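Local coordinates for pyrroline carboxylate reductase (Plasmodium falciparum, PDB 2RCY), which catalyses the NAD(P)H-dependent reduction of 1-pyrroline-5-carboxylate to proline, the last step of proline biosynthesis, and is seen here with NADP bound, at the interface of chains A and B and the interface of chains A and C. Sequence-based numbering; all coordinates share one arbitrary frame. Chains: chain A/B/C, Pyrroline carboxylate reductase.

Contact 1: the interface of chains A and B. Residues chain A 155, 157; chain B 69-70.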
loop_
_atom_site.group_PDB
_atom_site.type_symbol
_atom_site.label_atom_id
_atom_site.label_comp_id
_atom_site.label_asym_id
_atom_site.label_seq_id
_atom_site.Cartn_x
_atom_site.Cartn_y
_atom_site.Cartn_z
ATOM N N LYS A 155 -1.320 33.100 21.209
ATOM C CA LYS A 155 -0.051 33.566 20.644
ATOM C C LYS A 155 -0.123 33.594 19.117
ATOM O O LYS A 155 -0.879 32.829 18.512
ATOM C CB LYS A 155 1.097 32.661 21.092
ATOM C CG LYS A 155 1.376 32.680 22.586
ATOM C CD LYS A 155 2.384 31.605 22.963
ATOM C CE LYS A 155 2.794 31.713 24.423
ATOM N NZ LYS A 155 3.804 30.684 24.788
ATOM N N LYS A 157 2.199 32.659 17.014
ATOM C CA LYS A 157 2.799 31.432 16.486
ATOM C C LYS A 157 1.835 30.239 16.504
ATOM O O LYS A 157 2.042 29.260 15.783
ATOM C CB LYS A 157 4.104 31.097 17.223
ATOM C CG LYS A 157 3.941 30.685 18.687
ATOM C CD LYS A 157 5.276 30.290 19.329
ATOM C CE LYS A 157 5.863 29.007 18.735
ATOM N NZ LYS A 157 4.989 27.813 18.940
ATOM N N ASP B 69 10.073 26.107 23.322
ATOM C CA ASP B 69 9.815 27.321 22.541
ATOM C C ASP B 69 9.784 28.601 23.379
ATOM O O ASP B 69 9.902 29.703 22.839
ATOM C CB ASP B 69 8.530 27.182 21.707
ATOM C CG ASP B 69 7.285 26.997 22.562
ATOM O OD1 ASP B 69 6.379 27.852 22.487
ATOM O OD2 ASP B 69 7.209 25.995 23.304
ATOM N N ILE B 70 9.626 28.453 24.693
ATOM C CA ILE B 70 9.658 29.597 25.610
ATOM C C ILE B 70 10.854 29.545 26.566
ATOM O O ILE B 70 11.091 30.486 27.327
ATOM C CB ILE B 70 8.338 29.755 26.417
ATOM C CG1 ILE B 70 8.085 28.532 27.304
ATOM C CG2 ILE B 70 7.159 30.031 25.481
ATOM C CD1 ILE B 70 7.330 28.848 28.571
#
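The carboxylate of B:Asp69 faces A:Lys157 and A:Lys155 across a small, mostly polar patch between two chains of the deposited decamer of this pyrroline-5-carboxylate reductase, which may or may not be one of the enzyme's working interfaces. B:Asp69 and B:Ile70 stand in the first turn of helix 68-77, which follows strand 61-64 of the Rossmann-type coenzyme domain and the predicted NADP-binding segment after it. The lysines come from the turn after strand 149-153, A:Lys157 lying within the short 3-10 helix 156-158. Of the four residues, B:Asp69 loses most surface. Its CG lies between the backbone N and the carbonyl carbon (chi1 62°), a placement that a helix's first turn tolerates better than its middle, and OD1 is the oxygen turned towards chain A. An aspartate suits this helix end, where its negative charge should sit favourably with the helix dipole.

A:Lys157 forms a loose salt bridge with it, NZ standing 3.8 Å from OD1 of B:Asp69. That is long for a direct hydrogen bond, so the link is mainly electrostatic. The lysine chain curls at chi3 and chi4 and runs its last part past the carboxylate at a slant: its CE is 4.0 Å from OD1 of B:Asp69, nearly as near as the ammonium itself.

A:Lys155 behaves differently. Beyond CG its chain is fully extended, carrying NZ out to the methyl CG2 of B:Ile70 at 3.5 Å, the two side chains meeting at about a right angle. The same NZ is 4.5 Å from OD1 of B:Asp69, too far for contact, but its charge may help keep the carboxylate ionised. Lysine's long aliphatic chain supplies the reach, while the isoleucine methyl gives its ammonium van der Waals contact without polar gain.

Contact 2: the interface of chains A and C. Residues chain A 179, 182-183, 186-187; chain C 243, 247, 250-251.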
loop_
_atom_site.group_PDB
_atom_site.type_symbol
_atom_site.label_atom_id
_atom_site.label_comp_id
_atom_site.label_asym_id
_atom_site.label_seq_id
_atom_site.Cartn_x
_atom_site.Cartn_y
_atom_site.Cartn_z
ATOM N N SER A 179 -19.960 11.492 5.311
ATOM C CA SER A 179 -19.544 10.092 5.189
ATOM C C SER A 179 -20.428 9.146 6.001
ATOM O O SER A 179 -20.729 8.036 5.559
ATOM C CB SER A 179 -18.083 9.927 5.616
ATOM O OG SER A 179 -17.257 10.902 5.011
ATOM N N ASP A 182 -23.833 8.721 4.189
ATOM C CA ASP A 182 -23.630 7.847 3.030
ATOM C C ASP A 182 -23.535 6.370 3.401
ATOM O O ASP A 182 -24.050 5.510 2.682
ATOM C CB ASP A 182 -22.384 8.270 2.246
ATOM C CG ASP A 182 -22.654 9.419 1.301
ATOM O OD1 ASP A 182 -23.831 9.654 0.957
ATOM O OD2 ASP A 182 -21.688 10.092 0.896
ATOM N N ALA A 183 -22.873 6.088 4.521
ATOM C CA ALA A 183 -22.774 4.734 5.053
ATOM C C ALA A 183 -24.157 4.190 5.413
ATOM O O ALA A 183 -24.444 3.011 5.193
ATOM C CB ALA A 183 -21.855 4.710 6.262
ATOM N N LYS A 186 -26.280 3.782 2.045
ATOM C CA LYS A 186 -25.811 2.584 1.350
ATOM C C LYS A 186 -26.411 1.302 1.931
ATOM O O LYS A 186 -26.729 0.373 1.191
ATOM C CB LYS A 186 -24.277 2.507 1.363
ATOM C CG LYS A 186 -23.704 1.322 0.595
ATOM C CD LYS A 186 -22.202 1.211 0.746
ATOM C CE LYS A 186 -21.667 0.008 -0.020
ATOM N NZ LYS A 186 -21.884 -1.282 0.686
ATOM N N ASN A 187 -26.565 1.258 3.251
ATOM C CA ASN A 187 -27.006 0.039 3.923
ATOM C C ASN A 187 -28.494 -0.007 4.314
ATOM O O ASN A 187 -28.884 -0.781 5.193
ATOM C CB ASN A 187 -26.101 -0.272 5.118
ATOM C CG ASN A 187 -24.702 -0.698 4.699
ATOM O OD1 ASN A 187 -23.740 0.053 4.850
ATOM N ND2 ASN A 187 -24.585 -1.907 4.168
ATOM N N LYS C 243 -13.335 9.403 3.793
ATOM C CA LYS C 243 -14.740 9.067 3.598
ATOM C C LYS C 243 -14.968 7.556 3.580
ATOM O O LYS C 243 -15.873 7.058 4.253
ATOM C CB LYS C 243 -15.256 9.710 2.309
ATOM C CG LYS C 243 -16.751 9.580 2.070
ATOM C CD LYS C 243 -17.125 10.314 0.804
ATOM C CE LYS C 243 -18.588 10.187 0.481
ATOM N NZ LYS C 243 -19.350 11.282 1.106
HETATM N N MSE C 247 -17.005 5.082 6.231
HETATM C CA MSE C 247 -18.039 4.210 5.665
HETATM C C MSE C 247 -17.738 2.723 5.850
HETATM O O MSE C 247 -18.654 1.926 6.057
HETATM C CB MSE C 247 -18.252 4.517 4.183
HETATM C CG MSE C 247 -18.890 5.865 3.913
HETATM SE SE MSE C 247 -19.057 6.226 2.011
HETATM C CE MSE C 247 -20.536 5.019 1.596
ATOM N N VAL C 250 -18.428 1.786 9.636
ATOM C CA VAL C 250 -19.858 1.628 9.881
ATOM C C VAL C 250 -20.343 0.287 9.328
ATOM O O VAL C 250 -21.076 -0.441 10.001
ATOM C CB VAL C 250 -20.673 2.805 9.276
ATOM C CG1 VAL C 250 -22.168 2.559 9.398
ATOM C CG2 VAL C 250 -20.305 4.120 9.955
ATOM N N GLU C 251 -19.906 -0.040 8.112
ATOM C CA GLU C 251 -20.295 -1.280 7.445
ATOM C C GLU C 251 -19.736 -2.522 8.141
ATOM O O GLU C 251 -20.383 -3.567 8.156
ATOM C CB GLU C 251 -19.872 -1.254 5.973
ATOM C CG GLU C 251 -20.514 -2.346 5.123
ATOM C CD GLU C 251 -20.587 -1.988 3.654
ATOM O OE1 GLU C 251 -20.889 -0.816 3.335
ATOM O OE2 GLU C 251 -20.354 -2.885 2.817
#
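A:Ala183 packs against C:Val250, CB to CB at 3.8 Å, in the apolar centre of a helix-to-helix contact within the dimerisation region of the pyrroline-5-carboxylate reductase family. Helix 169-186 of chain A here meets helix 242-260 of chain C, and two-fold symmetry repeats the contact with the chains exchanged. Alanine's single methyl lets the helices come close, and the branched valine lays both its methyls near it.

C:Met247, present as selenomethionine, buries more surface than any other residue of the patch. Its CG rests 3.3 Å from the backbone O of A:Ser179. A bend at the last torsion (chi3 74°) then brings CE over A:Asp182, 3.8 Å from CB. A flexible, unbranched chain suits this groove along the turns of the neighbouring helix.

Beyond it, A:Ser179 offers a small side chain whose OG lies 3.3 Å from CG of C:Lys243, a close van der Waals contact; serine is small enough for the aliphatic chain of the lysine to lie directly against it. C:Lys243 ends in a charged hydrogen bond, NZ to OD2 of A:Asp182 at 2.6 Å, reaching that oxygen almost in line with its C-O bond.

At the opposite rim, A:Lys186 turns at its final torsion to give NZ to the carboxylate of C:Glu251. The bond to OE1 of C:Glu251 is 2.9 Å long, on the syn side and 22° out of the carboxylate plane, with a weaker one to OE2. A:Asn187 sets its amide nearly perpendicular to that carboxylate (86°). Its OD1 as modelled is 3.3 Å from OE1 of C:Glu251, so an exchanged amide orientation might suit the neighbour better.

Contact 1 and contact 2 both involve chain A but share no residue, and the centres of their C-alpha atoms are about 41 Å apart, so chain A can hold chains B and C at once. Contact 2 joins helices of the dimerisation region under two-fold symmetry, as expected of the basic dimer. Contact 1 belongs to an interface that is not an exact two-fold, and pairs the turn after strand 149-153 of chain A with the coenzyme-binding part of chain B. In the deposited ten-subunit assembly, it may therefore serve as a link between dimers, in keeping with the ring-like decamers of this family.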